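Local coordinates for peptidase, M20/M25/M40 family (Staphylococcus aureus, PDB 4EWT), which probably hydrolyses N-acylated amino acids or related amides, as a manganese-bound aminoacylase-like member of the M20/M25/M40 peptidase family, at residues K10-K15 / L119-D124; A137-P142 / P360-K365; G212-T217 / D283-T288. All coordinates share one frame; numbering follows the deposited sequence. Where two conformers were deposited one is given.

How the contacts relate
Contact 2 is the active-site contact: it joins segments 137-142 and 360-365 through one manganese ion of the two-metal centre. Contact 1, a surface salt bridge between 10-15 and 119-124, lies on the same metal-binding domain but well away from contact 2, with centres about 29 Å and nearest atoms about 18 Å apart. Contact 3, between 212-217 and 283-288, lies across the chain's centre from contact 1, about 61 Å away centre to centre. It belongs to the smaller domain with the antiparallel sheet, inserted in the loop that contact 2 closes, and about 34 Å separates the centres of contacts 2 and 3. That domain meets other subunits, as expected of the satellite domain of M20 enzymes.

Contact 1 of 3, residues K10-K15 / L119-D124; sequences KSKEGK and LAEMKD
Lys12 turns toward Glu121 with CG beside its backbone N and opposite the carbonyl carbon (chi1 -69°), while Glu121 takes the less common first torsion, with CG between its own N and carbonyl carbon (chi1 67°). Beyond CG both chains run out extended, and they approach from opposite directions. Both are used at full length, which is how they span a gap between backbones whose nearest CA atoms, Lys12 CA and Leu119 CA, are 12.6 Å apart.

The one direct bond is a salt bridge, with Lys12 NZ donating to Glu121 OE1 at 2.9 Å. The nitrogen comes in from above the carboxylate plane, 37° out of it, and Glu121 OE2 is farther from Lys12 NZ, at 3.5 Å.

Lys12 occupies the N-cap position of helix 13-25, at the break after helix 2-11, whereas Glu121 follows directly on helix 105-120. The same ammonium also forms a salt bridge to Glu117 and a hydrogen bond to Thr118, both on that helix.

Two carboxylates thus share one lysine nitrogen and should favour its protonated form, with the Thr118 hydroxyl as a further partner. Because the bridge lies at the surface, where water can screen it, its electrostatic contribution is probably modest.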
loop_
_atom_site.group_PDB
_atom_site.type_symbol
_atom_site.label_atom_id
_atom_site.label_comp_id
_atom_site.label_asym_id
_atom_site.label_seq_id
_atom_site.Cartn_x
_atom_site.Cartn_y
_atom_site.Cartn_z
ATOM N N LYS A 10 52.529 18.213 22.575
ATOM C CA LYS A 10 52.606 17.163 23.559
ATOM C C LYS A 10 52.728 17.698 24.958
ATOM O O LYS A 10 52.136 17.176 25.843
ATOM C CB LYS A 10 53.750 16.220 23.276
ATOM C CG LYS A 10 53.595 15.487 22.014
ATOM C CD LYS A 10 54.866 14.895 21.554
ATOM C CE LYS A 10 54.678 13.445 21.245
ATOM N NZ LYS A 10 55.873 12.749 20.785
ATOM N N SER A 11 53.493 18.758 25.142
ATOM C CA SER A 11 53.714 19.350 26.470
ATOM C C SER A 11 52.491 20.087 27.026
ATOM O O SER A 11 52.424 20.378 28.223
ATOM C CB SER A 11 54.942 20.275 26.461
ATOM O OG SER A 11 54.643 21.531 25.872
ATOM N N LYS A 12 51.528 20.382 26.155
ATOM C CA LYS A 12 50.305 21.065 26.565
ATOM C C LYS A 12 49.094 20.133 26.562
ATOM O O LYS A 12 47.950 20.603 26.619
ATOM C CB LYS A 12 50.034 22.267 25.655
ATOM C CG LYS A 12 51.012 23.424 25.796
ATOM C CD LYS A 12 50.777 24.451 24.698
ATOM C CE LYS A 12 51.755 25.606 24.795
ATOM N NZ LYS A 12 51.475 26.638 23.747
ATOM N N GLU A 13 49.334 18.821 26.489
ATOM C CA GLU A 13 48.232 17.852 26.417
ATOM C C GLU A 13 47.330 17.991 27.641
ATOM O O GLU A 13 46.099 18.038 27.506
ATOM C CB GLU A 13 48.742 16.410 26.273
ATOM C CG GLU A 13 47.623 15.383 26.032
ATOM C CD GLU A 13 48.117 13.944 25.841
ATOM O OE1 GLU A 13 49.299 13.651 26.124
ATOM O OE2 GLU A 13 47.301 13.095 25.402
ATOM N N GLY A 14 47.956 18.094 28.818
ATOM C CA GLY A 14 47.251 18.265 30.092
ATOM C C GLY A 14 46.292 19.445 30.113
ATOM O O GLY A 14 45.204 19.367 30.693
ATOM N N LYS A 15 46.684 20.513 29.453
ATOM C CA LYS A 15 45.885 21.701 29.354
ATOM C C LYS A 15 44.627 21.482 28.468
ATOM O O LYS A 15 43.569 21.986 28.764
ATOM C CB LYS A 15 46.755 22.832 28.809
ATOM C CG LYS A 15 46.199 24.203 28.843
ATOM C CD LYS A 15 47.324 25.179 28.630
ATOM C CE LYS A 15 46.964 26.402 27.831
ATOM N NZ LYS A 15 46.819 27.688 28.549
ATOM N N LEU A 119 50.228 27.945 17.700
ATOM C CA LEU A 119 50.527 28.557 16.401
ATOM C C LEU A 119 50.885 30.035 16.547
ATOM O O LEU A 119 51.689 30.556 15.777
ATOM C CB LEU A 119 49.365 28.380 15.409
ATOM C CG LEU A 119 49.041 26.965 14.902
ATOM C CD1 LEU A 119 47.762 26.954 14.079
ATOM C CD2 LEU A 119 50.208 26.373 14.089
ATOM N N ALA A 120 50.301 30.696 17.548
ATOM C CA ALA A 120 50.573 32.109 17.831
ATOM C C ALA A 120 52.009 32.382 18.299
ATOM O O ALA A 120 52.517 33.498 18.130
ATOM C CB ALA A 120 49.579 32.656 18.847
ATOM N N GLU A 121 52.651 31.377 18.888
ATOM C CA GLU A 121 54.033 31.527 19.334
ATOM C C GLU A 121 55.026 31.064 18.266
ATOM O O GLU A 121 56.237 31.065 18.487
ATOM C CB GLU A 121 54.253 30.867 20.711
ATOM C CG GLU A 121 54.130 29.366 20.762
ATOM C CD GLU A 121 53.667 28.850 22.119
ATOM O OE1 GLU A 121 53.815 27.633 22.373
ATOM O OE2 GLU A 121 53.135 29.643 22.931
ATOM N N MET A 122 54.496 30.711 17.095
ATOM C CA MET A 122 55.302 30.215 15.984
ATOM C C MET A 122 55.125 31.029 14.702
ATOM O O MET A 122 55.263 30.491 13.600
ATOM C CB MET A 122 54.990 28.744 15.703
ATOM C CG MET A 122 55.308 27.795 16.855
ATOM S SD MET A 122 55.062 26.069 16.398
ATOM C CE MET A 122 56.505 25.784 15.375
ATOM N N LYS A 123 54.846 32.323 14.842
ATOM C CA LYS A 123 54.681 33.190 13.676
ATOM C C LYS A 123 55.937 33.227 12.806
ATOM O O LYS A 123 55.856 33.550 11.616
ATOM C CB LYS A 123 54.264 34.602 14.091
ATOM C CG LYS A 123 52.881 34.677 14.717
ATOM C CD LYS A 123 52.526 36.106 15.076
ATOM C CE LYS A 123 51.119 36.205 15.643
ATOM N NZ LYS A 123 50.743 37.632 15.859
ATOM N N ASP A 124 57.056 32.805 13.363
ATOM C CA ASP A 124 58.364 32.799 12.695
ATOM C C ASP A 124 58.457 31.519 11.844
ATOM O O ASP A 124 59.446 31.305 11.204
ATOM C CB ASP A 124 59.536 32.767 13.687
ATOM C CG ASP A 124 59.738 34.090 14.412
ATOM O OD1 ASP A 124 59.089 35.087 14.043
ATOM O OD2 ASP A 124 60.557 34.130 15.355
#

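Contact 2 of 3, residues A137-P142 / P360-K365; sequences AEEVPP and PHHHPK. With MN (manganese (II) ion), chain E.
At the edge of the His362 imidazole, in the plane of the ring, sits a manganese ion bound by NE2. The Glu139 carboxylate faces it from the opposite direction, turned 79° from the ring plane, with its OE1 also near that edge, 3.5 Å from His362 NE2. Metal, rather than a direct bond between the side chains, is what joins them. In the next residue, Pro364 CD lies 3.4 Å above one face of the His363 ring, toward its rim.

Glu139 OE2 is the shorter carboxylate ligand, 2.2 Å from the manganese, while Glu139 OE1 is a longer, weaker contact at 2.8 Å, so the carboxylate binds lopsidedly. His362 NE2 binds at 2.5 Å. A bend at the second torsion of Glu139 (chi2 -73°) swings the carboxylate toward the ion, and the type II turn from Pro360 to His363 presents the imidazole. A water, 2.4 Å from the manganese, is a further ligand; it donates to Glu138 OE1, but at 2.4 Å that bond is too short for its length to be trusted.

Cys103 completes this site and also binds the second manganese with His105 and His164. Segment 137-142 is the loop between strand 129-135 and helix 144-150; the loop holding 360-365 runs from strand 344-350 to helix 372-386. Both strands belong to the mixed eight-stranded sheet, so the ion is held by loops that follow its strands, with Glu138 and Glu139 packed against His105 at the start of helix 105-120 and His198 of a second subunit packed on His362.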
loop_
_atom_site.group_PDB
_atom_site.type_symbol
_atom_site.label_atom_id
_atom_site.label_comp_id
_atom_site.label_asym_id
_atom_site.label_seq_id
_atom_site.Cartn_x
_atom_site.Cartn_y
_atom_site.Cartn_z
ATOM N N ALA A 137 26.089 27.202 17.584
ATOM C CA ALA A 137 24.832 26.915 16.881
ATOM C C ALA A 137 24.923 25.916 15.720
ATOM O O ALA A 137 24.113 25.966 14.801
ATOM C CB ALA A 137 24.195 28.234 16.406
ATOM N N GLU A 138 25.892 25.006 15.770
ATOM C CA GLU A 138 26.046 23.988 14.724
ATOM C C GLU A 138 24.847 23.031 14.675
ATOM O O GLU A 138 24.428 22.611 13.602
ATOM C CB GLU A 138 27.361 23.210 14.923
ATOM C CG GLU A 138 27.725 22.229 13.798
ATOM C CD GLU A 138 26.958 20.906 13.848
ATOM O OE1 GLU A 138 26.649 20.425 14.967
ATOM O OE2 GLU A 138 26.669 20.346 12.761
ATOM N N GLU A 139 24.288 22.713 15.840
ATOM C CA GLU A 139 23.344 21.599 15.983
ATOM C C GLU A 139 21.909 21.851 15.534
ATOM O O GLU A 139 21.190 20.906 15.173
ATOM C CB GLU A 139 23.344 21.097 17.429
ATOM C CG GLU A 139 24.673 20.491 17.865
ATOM C CD GLU A 139 24.950 19.128 17.241
ATOM O OE1 GLU A 139 24.216 18.699 16.322
ATOM O OE2 GLU A 139 25.924 18.477 17.673
ATOM N N VAL A 140 21.482 23.110 15.586
ATOM C CA VAL A 140 20.082 23.456 15.327
ATOM C C VAL A 140 19.978 24.440 14.159
ATOM O O VAL A 140 20.619 25.487 14.184
ATOM C CB VAL A 140 19.389 24.048 16.591
ATOM C CG1 VAL A 140 17.884 24.184 16.374
ATOM C CG2 VAL A 140 19.670 23.193 17.818
ATOM N N PRO A 141 19.188 24.088 13.118
ATOM C CA PRO A 141 18.898 25.007 12.005
ATOM C C PRO A 141 18.378 26.359 12.518
ATOM O O PRO A 141 17.625 26.386 13.494
ATOM C CB PRO A 141 17.797 24.280 11.225
ATOM C CG PRO A 141 18.003 22.834 11.527
ATOM C CD PRO A 141 18.566 22.761 12.924
ATOM N N PRO A 142 18.767 27.482 11.875
ATOM C CA PRO A 142 19.564 27.628 10.649
ATOM C C PRO A 142 21.070 27.403 10.829
ATOM O O PRO A 142 21.802 27.375 9.843
ATOM C CB PRO A 142 19.294 29.077 10.241
ATOM C CG PRO A 142 19.080 29.782 11.531
ATOM C CD PRO A 142 18.395 28.797 12.438
ATOM N N PRO A 360 27.242 5.957 20.290
ATOM C CA PRO A 360 27.273 6.939 19.205
ATOM C C PRO A 360 27.012 8.364 19.700
ATOM O O PRO A 360 26.652 8.561 20.867
ATOM C CB PRO A 360 26.128 6.480 18.295
ATOM C CG PRO A 360 25.144 5.864 19.223
ATOM C CD PRO A 360 25.962 5.218 20.323
ATOM N N HIS A 361 27.179 9.334 18.803
ATOM C CA HIS A 361 26.914 10.750 19.089
ATOM C C HIS A 361 25.451 11.036 19.418
ATOM O O HIS A 361 24.545 10.356 18.916
ATOM C CB HIS A 361 27.362 11.618 17.910
ATOM C CG HIS A 361 28.845 11.656 17.722
ATOM N ND1 HIS A 361 29.586 10.534 17.415
ATOM C CD2 HIS A 361 29.727 12.681 17.795
ATOM C CE1 HIS A 361 30.861 10.864 17.314
ATOM N NE2 HIS A 361 30.973 12.161 17.541
ATOM N N HIS A 362 25.241 12.049 20.261
ATOM C CA HIS A 362 23.908 12.451 20.750
ATOM C C HIS A 362 23.279 11.508 21.794
ATOM O O HIS A 362 22.240 11.827 22.364
ATOM C CB HIS A 362 22.906 12.605 19.595
ATOM C CG HIS A 362 23.183 13.775 18.706
ATOM N ND1 HIS A 362 22.203 14.661 18.318
ATOM C CD2 HIS A 362 24.331 14.210 18.131
ATOM C CE1 HIS A 362 22.729 15.582 17.532
ATOM N NE2 HIS A 362 24.020 15.334 17.406
ATOM N N HIS A 363 23.908 10.363 22.043
ATOM C CA HIS A 363 23.462 9.421 23.084
ATOM C C HIS A 363 23.853 9.933 24.486
ATOM O O HIS A 363 24.933 10.501 24.647
ATOM C CB HIS A 363 24.086 8.047 22.807
ATOM C CG HIS A 363 23.532 6.932 23.640
ATOM N ND1 HIS A 363 22.607 6.029 23.159
ATOM C CD2 HIS A 363 23.794 6.558 24.914
ATOM C CE1 HIS A 363 22.314 5.155 24.106
ATOM N NE2 HIS A 363 23.022 5.453 25.180
ATOM N N PRO A 364 22.972 9.752 25.499
ATOM C CA PRO A 364 23.271 10.167 26.882
ATOM C C PRO A 364 24.564 9.596 27.474
ATOM O O PRO A 364 25.108 10.171 28.424
ATOM C CB PRO A 364 22.070 9.634 27.675
ATOM C CG PRO A 364 20.956 9.633 26.701
ATOM C CD PRO A 364 21.571 9.304 25.363
ATOM N N LYS A 365 25.045 8.482 26.925
ATOM C CA LYS A 365 26.257 7.831 27.427
ATOM C C LYS A 365 27.497 8.097 26.559
ATOM O O LYS A 365 28.573 7.547 26.826
ATOM C CB LYS A 365 26.035 6.321 27.639
ATOM C CG LYS A 365 26.306 5.447 26.414
ATOM C CD LYS A 365 26.925 4.110 26.799
ATOM C CE LYS A 365 25.872 3.069 27.104
ATOM N NZ LYS A 365 26.513 1.770 27.410
HETATM MN MN MN E . 26.021 16.602 16.590
HETATM O O HOH W 1 26.968 18.030 14.865
#

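Contact 3 of 3, residues G212-T217 / D283-T288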
loop_
_atom_site.group_PDB
_atom_site.type_symbol
_atom_site.label_atom_id
_atom_site.label_comp_id
_atom_site.label_asym_id
_atom_site.label_seq_id
_atom_site.Cartn_x
_atom_site.Cartn_y
_atom_site.Cartn_z
ATOM N N GLY A 212 -3.651 9.588 3.958
ATOM C CA GLY A 212 -2.319 9.779 4.525
ATOM C C GLY A 212 -1.570 8.454 4.626
ATOM O O GLY A 212 -0.357 8.408 4.397
ATOM N N SER A 213 -2.301 7.382 4.949
ATOM C CA SER A 213 -1.712 6.034 5.033
ATOM C C SER A 213 -1.289 5.519 3.664
ATOM O O SER A 213 -0.238 4.884 3.545
ATOM C CB SER A 213 -2.687 5.053 5.661
ATOM O OG SER A 213 -2.796 5.338 7.055
ATOM N N TYR A 214 -2.117 5.766 2.640
ATOM C CA TYR A 214 -1.727 5.401 1.283
ATOM C C TYR A 214 -0.521 6.221 0.862
ATOM O O TYR A 214 0.407 5.673 0.279
ATOM C CB TYR A 214 -2.884 5.507 0.263
ATOM C CG TYR A 214 -3.746 4.248 0.208
ATOM C CD1 TYR A 214 -3.411 3.155 -0.622
ATOM C CD2 TYR A 214 -4.893 4.134 1.005
ATOM C CE1 TYR A 214 -4.233 1.963 -0.645
ATOM C CE2 TYR A 214 -5.711 2.973 0.982
ATOM C CZ TYR A 214 -5.386 1.899 0.170
ATOM O OH TYR A 214 -6.217 0.778 0.184
ATOM N N PHE A 215 -0.508 7.513 1.179
ATOM C CA PHE A 215 0.698 8.318 0.978
ATOM C C PHE A 215 1.983 7.756 1.608
ATOM O O PHE A 215 3.023 7.790 0.960
ATOM C CB PHE A 215 0.505 9.759 1.467
ATOM C CG PHE A 215 1.727 10.625 1.277
ATOM C CD1 PHE A 215 2.015 11.186 0.030
ATOM C CD2 PHE A 215 2.576 10.886 2.334
ATOM C CE1 PHE A 215 3.140 11.988 -0.162
ATOM C CE2 PHE A 215 3.706 11.703 2.153
ATOM C CZ PHE A 215 3.983 12.250 0.893
ATOM N N VAL A 216 1.916 7.268 2.855
ATOM C CA VAL A 216 3.108 6.723 3.518
ATOM C C VAL A 216 3.618 5.490 2.766
ATOM O O VAL A 216 4.816 5.391 2.538
ATOM C CB VAL A 216 2.896 6.451 5.049
ATOM C CG1 VAL A 216 4.083 5.732 5.661
ATOM C CG2 VAL A 216 2.641 7.785 5.819
ATOM N N THR A 217 2.713 4.587 2.353
ATOM C CA THR A 217 3.081 3.412 1.582
ATOM C C THR A 217 3.687 3.759 0.217
ATOM O O THR A 217 4.702 3.177 -0.173
ATOM C CB THR A 217 1.876 2.443 1.355
ATOM O OG1 THR A 217 0.889 3.106 0.543
ATOM C CG2 THR A 217 1.263 2.008 2.684
ATOM N N ASP A 283 -5.260 14.238 -6.572
ATOM C CA ASP A 283 -6.093 13.678 -7.639
ATOM C C ASP A 283 -6.551 12.254 -7.303
ATOM O O ASP A 283 -7.685 11.878 -7.587
ATOM C CB ASP A 283 -5.338 13.695 -8.970
ATOM C CG ASP A 283 -4.808 15.057 -9.313
ATOM O OD1 ASP A 283 -5.596 15.896 -9.808
ATOM O OD2 ASP A 283 -3.595 15.295 -9.092
ATOM N N MET A 284 -5.679 11.476 -6.673
ATOM C CA MET A 284 -5.997 10.088 -6.374
ATOM C C MET A 284 -7.122 9.925 -5.351
ATOM O O MET A 284 -8.043 9.107 -5.546
ATOM C CB MET A 284 -4.758 9.373 -5.871
ATOM C CG MET A 284 -4.939 7.906 -5.706
ATOM S SD MET A 284 -4.430 7.078 -7.192
ATOM C CE MET A 284 -2.679 7.006 -6.910
ATOM N N TYR A 285 -7.033 10.693 -4.268
ATOM C CA TYR A 285 -8.000 10.629 -3.157
ATOM C C TYR A 285 -8.961 11.816 -3.019
ATOM O O TYR A 285 -9.844 11.795 -2.149
ATOM C CB TYR A 285 -7.276 10.348 -1.844
ATOM C CG TYR A 285 -6.665 8.968 -1.906
ATOM C CD1 TYR A 285 -7.421 7.839 -1.642
ATOM C CD2 TYR A 285 -5.347 8.800 -2.305
ATOM C CE1 TYR A 285 -6.858 6.546 -1.746
ATOM C CE2 TYR A 285 -4.781 7.545 -2.406
ATOM C CZ TYR A 285 -5.543 6.428 -2.124
ATOM O OH TYR A 285 -4.967 5.206 -2.244
ATOM N N GLY A 286 -8.797 12.827 -3.861
ATOM C CA GLY A 286 -9.681 14.021 -3.822
ATOM C C GLY A 286 -9.450 14.813 -2.549
ATOM O O GLY A 286 -10.320 15.536 -2.102
ATOM N N VAL A 287 -8.263 14.675 -1.960
ATOM C CA VAL A 287 -7.909 15.477 -0.795
ATOM C C VAL A 287 -7.223 16.753 -1.248
ATOM O O VAL A 287 -6.829 16.856 -2.412
ATOM C CB VAL A 287 -6.960 14.713 0.143
ATOM C CG1 VAL A 287 -7.729 13.639 0.918
ATOM C CG2 VAL A 287 -5.776 14.100 -0.642
ATOM N N THR A 288 -7.077 17.723 -0.342
ATOM C CA THR A 288 -6.234 18.903 -0.599
ATOM C C THR A 288 -4.948 18.741 0.206
ATOM O O THR A 288 -4.994 18.467 1.410
ATOM C CB THR A 288 -6.935 20.208 -0.175
ATOM O OG1 THR A 288 -8.247 20.214 -0.724
ATOM C CG2 THR A 288 -6.190 21.451 -0.687
#
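Tyr285 drives its hydroxyl over one face of the Tyr214 ring, and the close packing of the contact lies here: both residues are buried, with Tyr214 CG 3.7 Å from Tyr285 CZ. The hydroxyl sits toward the CB end of that ring; Tyr285 OH is modelled 2.9 Å from Tyr214 CG and 3.0 Å from Tyr214 CD1, both too short for ordinary van der Waals packing and therefore doubtful. The side chains cross at about a right angle, yet the ring planes are only 32° apart with centroids 5.3 Å from each other: an oblique pair. In Tyr285, CG lies beside the backbone N (chi1 -65°), which sends the ring from the last turn of helix 264-285 across to helix 208-226.

Beyond the tyrosines the segments part. After Tyr285 the chain leaves the helix at Gly286, with positive phi, and enters strand 288-295 at Thr288. Gly286 and Thr288 are exposed, while Val287 between them is buried against Leu281 and Val192. Within helix 208-226, Thr217 OG1 donates to Tyr214 O at 2.6 Å, tilted 21° from the carbonyl plane.

The polar ends of both tyrosines look to another copy of the protein. Tyr214 OH hydrogen-bonds Thr217 O of the third subunit, and Tyr285 OH makes a weak hydrogen bond to Tyr214 OH of that subunit. Within the chain the pairing is thus hydroxyl against aromatic carbon, with no hydrogen bond between the two rings, and the pair lies at an oligomer interface where their hydroxyls find partners.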